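Local coordinates for protein putative histidinol-phosphate aminotransferase (Erwinia carotovora atroseptica, PDB 3LY1) that binds pyridoxal 5'-phosphate and probably acts as a transaminase that uses this cofactor, at residues Arg39-Lys44 against Gly248-Leu253; Glu79-Ala84 against Leu100-Gly105; His107-Lys110 against Lys115-Lys118. All blocks are in the same frame, centred on the assembly; numbering follows the deposited sequence.

In the fold
Interaction 1 lies toward the periphery of the chain, its centre about 24 Å from the chain centre and beside the second subunit; residues 39-44, on helix 32-40 and its continuation, lie beside helix 246-255. Its two halves are about 200 residues apart in sequence, and both other contacts fall between them. Interactions 2 and 3 follow one another in the chain and share helix 104-111, their centres about 10 Å apart. They meet directly through the ring of Phe-108, which packs on Arg-82 and Ile-81. The centre of interaction 1 is about 27 Å from that of interaction 2 and about 37 Å from that of interaction 3. Interaction 2 lines the cofactor pocket, and interaction 3 packs helix 104-111 on an edge strand of the seven-stranded sheet.

Interaction 1 (Arg39-Lys44 against Gly248-Leu253); sequences RDAVVK and GVDAAL
The carboxylate of Asp-250 is the flat group here: Lys-44 NZ meets OD2 on its syn lone pair, while the Ala-41 methyl comes in from above one side of the carboxylate plane, CB 3.8 Å from OD2. Within the pyridoxal-phosphate aminotransferase fold, this salt bridge and one methyl contact join residues 39-44 to helix 246-255. Asp-250 and Lys-44 reach for each other from opposite directions. The lysine has CG beside its backbone N (chi1 -64°) and bends at chi3 (-67°), which carries the ammonium across to the acid. Backbone bonds from Val-42 N to Arg-39 O and from Lys-44 N to Ala-41 O keep the turn wound, so Ala-41 and Lys-44 both face the aspartate. Ala-41 also packs on Phe-246 and Ser-247, and Asp-250 touches Ala-37 and Glu-52. On the dimer side, Val-42 packs on Ala-38 of the second subunit. Lys-44 is exposed and Asp-250 partly so, and the salt bridge between them is one-sided: Lys-44 NZ is 2.8 Å from Asp-250 OD2 but 4.1 Å from its OD1.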
loop_
_atom_site.group_PDB
_atom_site.type_symbol
_atom_site.label_atom_id
_atom_site.label_comp_id
_atom_site.label_asym_id
_atom_site.label_seq_id
_atom_site.Cartn_x
_atom_site.Cartn_y
_atom_site.Cartn_z
ATOM N N ARG A 39 -9.786 5.414 15.122
ATOM C CA ARG A 39 -10.165 4.411 16.128
ATOM C C ARG A 39 -11.528 3.815 15.820
ATOM O O ARG A 39 -11.685 2.606 15.882
ATOM C CB ARG A 39 -10.161 4.979 17.558
ATOM C CG ARG A 39 -8.774 5.278 18.135
ATOM C CD ARG A 39 -8.817 5.572 19.652
ATOM N NE ARG A 39 -9.929 6.474 20.000
ATOM C CZ ARG A 39 -9.886 7.807 20.020
ATOM N NH1 ARG A 39 -8.760 8.477 19.747
ATOM N NH2 ARG A 39 -10.995 8.483 20.328
ATOM N N ASP A 40 -12.495 4.660 15.466
ATOM C CA ASP A 40 -13.836 4.208 15.129
ATOM C C ASP A 40 -13.896 3.337 13.847
ATOM O O ASP A 40 -14.841 2.554 13.671
ATOM C CB ASP A 40 -14.758 5.417 14.965
ATOM C CG ASP A 40 -15.074 6.137 16.314
ATOM O OD1 ASP A 40 -14.595 5.709 17.395
ATOM O OD2 ASP A 40 -15.817 7.149 16.275
ATOM N N ALA A 41 -12.918 3.490 12.951
ATOM C CA ALA A 41 -12.868 2.671 11.739
ATOM C C ALA A 41 -12.535 1.213 12.028
ATOM O O ALA A 41 -12.809 0.354 11.176
ATOM C CB ALA A 41 -11.829 3.237 10.704
ATOM N N VAL A 42 -11.901 0.920 13.166
ATOM C CA VAL A 42 -11.368 -0.451 13.393
ATOM C C VAL A 42 -12.457 -1.534 13.409
ATOM O O VAL A 42 -12.288 -2.600 12.795
ATOM C CB VAL A 42 -10.475 -0.544 14.650
ATOM C CG1 VAL A 42 -10.102 -2.012 14.984
ATOM C CG2 VAL A 42 -9.215 0.345 14.481
ATOM N N VAL A 43 -13.589 -1.238 14.040
ATOM C CA VAL A 43 -14.742 -2.145 14.036
ATOM C C VAL A 43 -15.298 -2.354 12.615
ATOM O O VAL A 43 -15.887 -3.401 12.329
ATOM C CB VAL A 43 -15.862 -1.696 15.016
ATOM C CG1 VAL A 43 -16.562 -0.438 14.531
ATOM C CG2 VAL A 43 -16.867 -2.846 15.246
ATOM N N LYS A 44 -15.078 -1.386 11.727
ATOM C CA LYS A 44 -15.616 -1.456 10.380
ATOM C C LYS A 44 -14.645 -2.174 9.442
ATOM O O LYS A 44 -15.045 -2.528 8.360
ATOM C CB LYS A 44 -15.897 -0.054 9.818
ATOM C CG LYS A 44 -16.995 0.736 10.581
ATOM C CD LYS A 44 -17.395 2.056 9.850
ATOM C CE LYS A 44 -16.273 3.090 9.822
ATOM N NZ LYS A 44 -16.534 4.326 8.981
ATOM N N GLY A 248 -6.916 4.947 8.056
ATOM C CA GLY A 248 -6.289 6.014 7.324
ATOM C C GLY A 248 -7.243 6.845 6.484
ATOM O O GLY A 248 -7.144 8.075 6.498
ATOM N N VAL A 249 -8.168 6.183 5.779
ATOM C CA VAL A 249 -9.136 6.880 4.929
ATOM C C VAL A 249 -10.046 7.769 5.803
ATOM O O VAL A 249 -10.256 8.947 5.513
ATOM C CB VAL A 249 -10.003 5.911 4.104
ATOM C CG1 VAL A 249 -11.162 6.645 3.474
ATOM C CG2 VAL A 249 -9.144 5.191 3.041
ATOM N N ASP A 250 -10.572 7.213 6.885
ATOM C CA ASP A 250 -11.449 7.990 7.771
ATOM C C ASP A 250 -10.654 9.061 8.549
ATOM O O ASP A 250 -11.185 10.143 8.853
ATOM C CB ASP A 250 -12.191 7.077 8.754
ATOM C CG ASP A 250 -13.417 6.368 8.137
ATOM O OD1 ASP A 250 -13.738 6.578 6.939
ATOM O OD2 ASP A 250 -14.095 5.627 8.890
ATOM N N ALA A 251 -9.386 8.783 8.882
ATOM C CA ALA A 251 -8.580 9.828 9.511
ATOM C C ALA A 251 -8.298 10.948 8.518
ATOM O O ALA A 251 -8.340 12.113 8.879
ATOM C CB ALA A 251 -7.333 9.274 10.114
ATOM N N ALA A 252 -8.000 10.607 7.255
ATOM C CA ALA A 252 -7.745 11.632 6.234
ATOM C C ALA A 252 -8.988 12.504 6.003
ATOM O O ALA A 252 -8.860 13.727 5.898
ATOM C CB ALA A 252 -7.238 11.007 4.896
ATOM N N LEU A 253 -10.159 11.892 5.922
ATOM C CA LEU A 253 -11.391 12.657 5.709
ATOM C C LEU A 253 -11.591 13.657 6.843
ATOM O O LEU A 253 -11.944 14.807 6.600
ATOM C CB LEU A 253 -12.611 11.756 5.602
ATOM C CG LEU A 253 -12.805 10.981 4.299
ATOM C CD1 LEU A 253 -13.884 9.900 4.509
ATOM C CD2 LEU A 253 -13.150 11.894 3.106
#

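Interaction 2 (Glu79-Ala84 against Leu100-Gly105); sequences EGIRAA and LTYGDG. With PLP (pyridoxal-5'-phosphate), chain E; EDO (1,2-ethanediol), chain G; EDO (1,2-ethanediol), chain L.
Ile-81 and Tyr-102 meet at a slant, the CD1 methyl of the isoleucine resting at the edge of the tyrosine ring, near its plane, 3.8 Å from CE2. One face of the ring is given to the cofactor: C3 of pyridoxal phosphate sits over the ring centre, 3.7 Å above its plane. Tyr-102 is swung there by a first torsion that sets CG opposite the backbone N (chi1 -170°). Ile-81 CD1 touches both aromatic systems, since PLP C6 is also 3.8 Å from it. The isoleucine's CG2 reaches Gly-105 N in helix 104-111, at 4.1 Å, and Asp-104 CB touches both CD1 and CG2. On the next residue of helix 76-88, the guanidinium of Arg-82 grips one oxygen of Glu-79 side-on, NE to OE1 at 2.6 Å and NH2 to the same atom. Glu-79 OE2 takes a bond from Ala-240 N of the second subunit. Ile-81 also packs on Tyr-146 and Leu-208, and the cofactor is held further by Ser-78, Asp-179, Tyr-182, Thr-210 and Ser-212. A tyrosine ring stacked on the pyridine ring is a familiar feature of the cofactor site of fold-type I aminotransferases.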
loop_
_atom_site.group_PDB
_atom_site.type_symbol
_atom_site.label_atom_id
_atom_site.label_comp_id
_atom_site.label_asym_id
_atom_site.label_seq_id
_atom_site.Cartn_x
_atom_site.Cartn_y
_atom_site.Cartn_z
ATOM N N GLU A 79 4.536 5.253 -2.558
ATOM C CA GLU A 79 3.926 4.467 -3.634
ATOM C C GLU A 79 3.602 5.287 -4.873
ATOM O O GLU A 79 3.715 4.783 -5.987
ATOM C CB GLU A 79 2.717 3.650 -3.156
ATOM C CG GLU A 79 3.084 2.479 -2.207
ATOM C CD GLU A 79 3.899 1.344 -2.834
ATOM O OE1 GLU A 79 4.210 1.333 -4.058
ATOM O OE2 GLU A 79 4.227 0.390 -2.068
ATOM N N GLY A 80 3.318 6.562 -4.680
ATOM C CA GLY A 80 3.185 7.533 -5.784
ATOM C C GLY A 80 4.437 7.762 -6.586
ATOM O O GLY A 80 4.391 7.775 -7.822
ATOM N N ILE A 81 5.577 7.856 -5.898
ATOM C CA ILE A 81 6.849 8.037 -6.572
ATOM C C ILE A 81 7.147 6.805 -7.409
ATOM O O ILE A 81 7.501 6.925 -8.584
ATOM C CB ILE A 81 8.019 8.279 -5.588
ATOM C CG1 ILE A 81 7.761 9.529 -4.747
ATOM C CG2 ILE A 81 9.350 8.346 -6.386
ATOM C CD1 ILE A 81 8.606 9.646 -3.417
ATOM N N ARG A 82 6.986 5.627 -6.806
ATOM C CA ARG A 82 7.146 4.358 -7.527
ATOM C C ARG A 82 6.268 4.275 -8.766
ATOM O O ARG A 82 6.755 4.025 -9.858
ATOM C CB ARG A 82 6.923 3.135 -6.621
ATOM C CG ARG A 82 7.308 1.828 -7.356
ATOM C CD ARG A 82 6.904 0.550 -6.596
ATOM N NE ARG A 82 5.503 0.615 -6.235
ATOM C CZ ARG A 82 4.495 0.459 -7.075
ATOM N NH1 ARG A 82 4.684 0.202 -8.386
ATOM N NH2 ARG A 82 3.282 0.600 -6.622
ATOM N N ALA A 83 4.983 4.532 -8.614
ATOM C CA ALA A 83 4.042 4.422 -9.711
ATOM C C ALA A 83 4.327 5.424 -10.834
ATOM O O ALA A 83 4.245 5.060 -12.020
ATOM C CB ALA A 83 2.614 4.586 -9.216
ATOM N N ALA A 84 4.689 6.654 -10.450
ATOM C CA ALA A 84 5.041 7.689 -11.398
ATOM C C ALA A 84 6.232 7.251 -12.210
ATOM O O ALA A 84 6.205 7.355 -13.434
ATOM C CB ALA A 84 5.298 9.030 -10.705
ATOM N N LEU A 100 21.633 16.181 -4.593
ATOM C CA LEU A 100 21.252 16.044 -3.167
ATOM C C LEU A 100 19.738 16.270 -3.005
ATOM O O LEU A 100 19.243 17.405 -2.940
ATOM C CB LEU A 100 22.010 17.028 -2.267
ATOM C CG LEU A 100 21.784 16.923 -0.724
ATOM C CD1 LEU A 100 22.448 15.639 -0.185
ATOM C CD2 LEU A 100 22.308 18.160 0.043
ATOM N N THR A 101 19.008 15.165 -2.947
ATOM C CA THR A 101 17.577 15.180 -2.864
ATOM C C THR A 101 17.035 13.851 -2.286
ATOM O O THR A 101 17.805 13.002 -1.831
ATOM C CB THR A 101 16.957 15.505 -4.281
ATOM O OG1 THR A 101 15.596 15.874 -4.094
ATOM C CG2 THR A 101 17.031 14.312 -5.296
ATOM N N TYR A 102 15.718 13.674 -2.280
ATOM C CA TYR A 102 15.094 12.455 -1.753
ATOM C C TYR A 102 15.369 11.277 -2.702
ATOM O O TYR A 102 15.071 11.365 -3.905
ATOM C CB TYR A 102 13.597 12.676 -1.554
ATOM C CG TYR A 102 12.918 11.562 -0.797
ATOM C CD1 TYR A 102 13.286 11.260 0.529
ATOM C CD2 TYR A 102 11.921 10.805 -1.390
ATOM C CE1 TYR A 102 12.677 10.236 1.219
ATOM C CE2 TYR A 102 11.316 9.773 -0.715
ATOM C CZ TYR A 102 11.678 9.498 0.595
ATOM O OH TYR A 102 11.034 8.490 1.282
ATOM N N GLY A 103 15.956 10.201 -2.151
ATOM C CA GLY A 103 16.550 9.124 -2.961
ATOM C C GLY A 103 15.607 8.151 -3.648
ATOM O O GLY A 103 16.051 7.331 -4.460
ATOM N N ASP A 104 14.332 8.193 -3.333
ATOM C CA ASP A 104 13.384 7.224 -3.925
ATOM C C ASP A 104 13.267 7.327 -5.417
ATOM O O ASP A 104 13.037 6.338 -6.055
ATOM C CB ASP A 104 11.987 7.349 -3.331
ATOM C CG ASP A 104 11.861 6.679 -1.965
ATOM O OD1 ASP A 104 12.891 6.330 -1.349
ATOM O OD2 ASP A 104 10.708 6.498 -1.513
ATOM N N GLY A 105 13.382 8.524 -5.986
ATOM C CA GLY A 105 13.321 8.652 -7.426
ATOM C C GLY A 105 14.451 7.867 -8.101
ATOM O O GLY A 105 14.200 7.048 -8.978
HETATM N N1 PLP E . 8.620 12.602 -0.413
HETATM C C2 PLP E . 9.532 13.183 0.444
HETATM C C2A PLP E . 10.278 14.410 -0.018
HETATM C C3 PLP E . 9.751 12.588 1.687
HETATM O O3 PLP E . 10.663 13.148 2.523
HETATM C C4 PLP E . 9.042 11.420 2.044
HETATM C C4A PLP E . 9.167 10.841 3.430
HETATM O O4A PLP E . 10.308 10.664 3.827
HETATM C C5 PLP E . 8.129 10.842 1.155
HETATM C C6 PLP E . 7.951 11.458 -0.085
HETATM C C5A PLP E . 7.355 9.583 1.481
HETATM O O4P PLP E . 6.469 9.699 2.610
HETATM P P PLP E . 5.114 8.859 2.686
HETATM O O1P PLP E . 5.226 7.540 1.988
HETATM O O2P PLP E . 4.125 9.795 2.044
HETATM O O3P PLP E . 4.915 8.739 4.188
HETATM C C1 EDO G . 19.306 11.493 -4.635
HETATM O O1 EDO G . 18.988 10.323 -5.404
HETATM C C2 EDO G . 20.119 11.223 -3.352
HETATM O O2 EDO G . 20.840 12.430 -2.938
HETATM C C1 EDO L . 20.391 5.132 -4.175
HETATM O O1 EDO L . 19.639 4.402 -5.151
HETATM C C2 EDO L . 19.405 5.568 -3.100
HETATM O O2 EDO L . 18.550 6.555 -3.673
#

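Interaction 3 (His107-Lys110 against Lys115-Lys118); sequences HFAK and KVTK. With EDO (1,2-ethanediol), chain J.
Val-116 meets helix 104-111 through one methyl, CG2, which lies 4.0 Å from Ala-109 CB and 4.1 Å from Lys-110 CG. The valine has CG1 set opposite the backbone N (chi1 174°) and CG2 swung beside that N, where it can reach two successive residues of the helix. Ala-109 meets it obliquely with its CB. Lys-110 instead slants past the valine, giving only the root of its chain to the contact before it bends at chi3 (-90°) and runs on; its NZ is hydrogen-bonded, at 2.8 Å, to O2 of a 1,2-ethanediol probably left from crystallisation.

The next shell belongs to the sheet. Strand 115-119 is one of its two outermost strands within the chain, held to strand 94-98 by backbone hydrogen bonds between Lys-115 and Leu-95, and between Thr-117 and both Leu-95 and Ile-97. Leu-95 also touches Ala-109, and Ile-97 touches Val-116. Together these pieces make the beta-alpha-beta unit of strand 94-98, helix 104-111 and strand 115-119. Farther round the helix, His-107 CD2 lies 3.5 Å above one face of the Phe-108 ring, offset toward its rim, while Phe-108 packs on Ile-85 and on Val-239 of the second subunit.

Toward solvent, Lys-118 NZ pairs with Glu-106 OE2 as a salt bridge and stays 7.0 Å from Lys-110 NZ; Glu-106 probably tempers the nearby positive charges. Between helix and edge strand, then, the two segments are joined by methyl and methylene packing, with polar groups kept to the outside.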
loop_
_atom_site.group_PDB
_atom_site.type_symbol
_atom_site.label_atom_id
_atom_site.label_comp_id
_atom_site.label_asym_id
_atom_site.label_seq_id
_atom_site.Cartn_x
_atom_site.Cartn_y
_atom_site.Cartn_z
ATOM N N HIS A 107 16.239 5.454 -6.847
ATOM C CA HIS A 107 16.043 4.053 -6.479
ATOM C C HIS A 107 15.154 3.328 -7.485
ATOM O O HIS A 107 15.541 2.260 -8.008
ATOM C CB HIS A 107 15.450 3.969 -5.060
ATOM C CG HIS A 107 15.031 2.593 -4.643
ATOM N ND1 HIS A 107 15.903 1.676 -4.101
ATOM C CD2 HIS A 107 13.807 1.997 -4.632
ATOM C CE1 HIS A 107 15.250 0.556 -3.836
ATOM N NE2 HIS A 107 13.978 0.724 -4.145
ATOM N N PHE A 108 13.962 3.879 -7.748
ATOM C CA PHE A 108 13.032 3.268 -8.688
ATOM C C PHE A 108 13.512 3.454 -10.122
ATOM O O PHE A 108 13.268 2.593 -11.000
ATOM C CB PHE A 108 11.593 3.790 -8.473
ATOM C CG PHE A 108 11.020 3.443 -7.117
ATOM C CD1 PHE A 108 10.821 2.118 -6.743
ATOM C CD2 PHE A 108 10.703 4.424 -6.216
ATOM C CE1 PHE A 108 10.351 1.805 -5.477
ATOM C CE2 PHE A 108 10.201 4.096 -4.970
ATOM C CZ PHE A 108 10.040 2.788 -4.619
ATOM N N ALA A 109 14.253 4.535 -10.380
ATOM C CA ALA A 109 14.811 4.728 -11.724
ATOM C C ALA A 109 15.850 3.669 -12.082
ATOM O O ALA A 109 15.879 3.129 -13.221
ATOM C CB ALA A 109 15.381 6.187 -11.896
ATOM N N LYS A 110 16.686 3.345 -11.115
ATOM C CA LYS A 110 17.663 2.272 -11.255
ATOM C C LYS A 110 17.026 0.880 -11.456
ATOM O O LYS A 110 17.489 0.119 -12.279
ATOM C CB LYS A 110 18.588 2.252 -10.065
ATOM C CG LYS A 110 19.577 3.407 -10.069
ATOM C CD LYS A 110 20.843 3.070 -9.238
ATOM C CE LYS A 110 20.700 3.456 -7.804
ATOM N NZ LYS A 110 21.787 2.834 -6.908
ATOM N N LYS A 115 19.092 5.517 -17.171
ATOM C CA LYS A 115 20.163 6.454 -16.887
ATOM C C LYS A 115 19.719 7.425 -15.798
ATOM O O LYS A 115 18.608 7.931 -15.846
ATOM C CB LYS A 115 20.486 7.244 -18.149
ATOM C CG LYS A 115 21.578 8.258 -17.978
ATOM C CD LYS A 115 21.925 8.934 -19.309
ATOM C CE LYS A 115 23.145 9.844 -19.131
ATOM N NZ LYS A 115 23.676 10.243 -20.462
ATOM N N VAL A 116 20.583 7.694 -14.832
ATOM C CA VAL A 116 20.285 8.665 -13.770
ATOM C C VAL A 116 21.284 9.801 -13.913
ATOM O O VAL A 116 22.492 9.578 -13.840
ATOM C CB VAL A 116 20.396 8.049 -12.383
ATOM C CG1 VAL A 116 20.224 9.107 -11.324
ATOM C CG2 VAL A 116 19.330 6.956 -12.205
ATOM N N THR A 117 20.775 10.996 -14.178
ATOM C CA THR A 117 21.597 12.159 -14.473
ATOM C C THR A 117 21.470 13.135 -13.309
ATOM O O THR A 117 20.431 13.790 -13.142
ATOM C CB THR A 117 21.163 12.801 -15.821
ATOM O OG1 THR A 117 21.344 11.852 -16.883
ATOM C CG2 THR A 117 21.992 14.070 -16.135
ATOM N N LYS A 118 22.515 13.203 -12.482
ATOM C CA LYS A 118 22.527 14.056 -11.310
ATOM C C LYS A 118 23.263 15.349 -11.634
ATOM O O LYS A 118 24.338 15.318 -12.249
ATOM C CB LYS A 118 23.220 13.361 -10.128
ATOM C CG LYS A 118 22.436 12.227 -9.524
ATOM C CD LYS A 118 23.238 11.555 -8.390
ATOM C CE LYS A 118 22.577 10.252 -8.014
ATOM N NZ LYS A 118 23.157 9.684 -6.779
HETATM C C1 EDO J . 19.030 1.975 -3.106
HETATM O O1 EDO J . 19.455 0.875 -2.287
HETATM C C2 EDO J . 18.730 1.509 -4.533
HETATM O O2 EDO J . 19.904 1.410 -5.355
#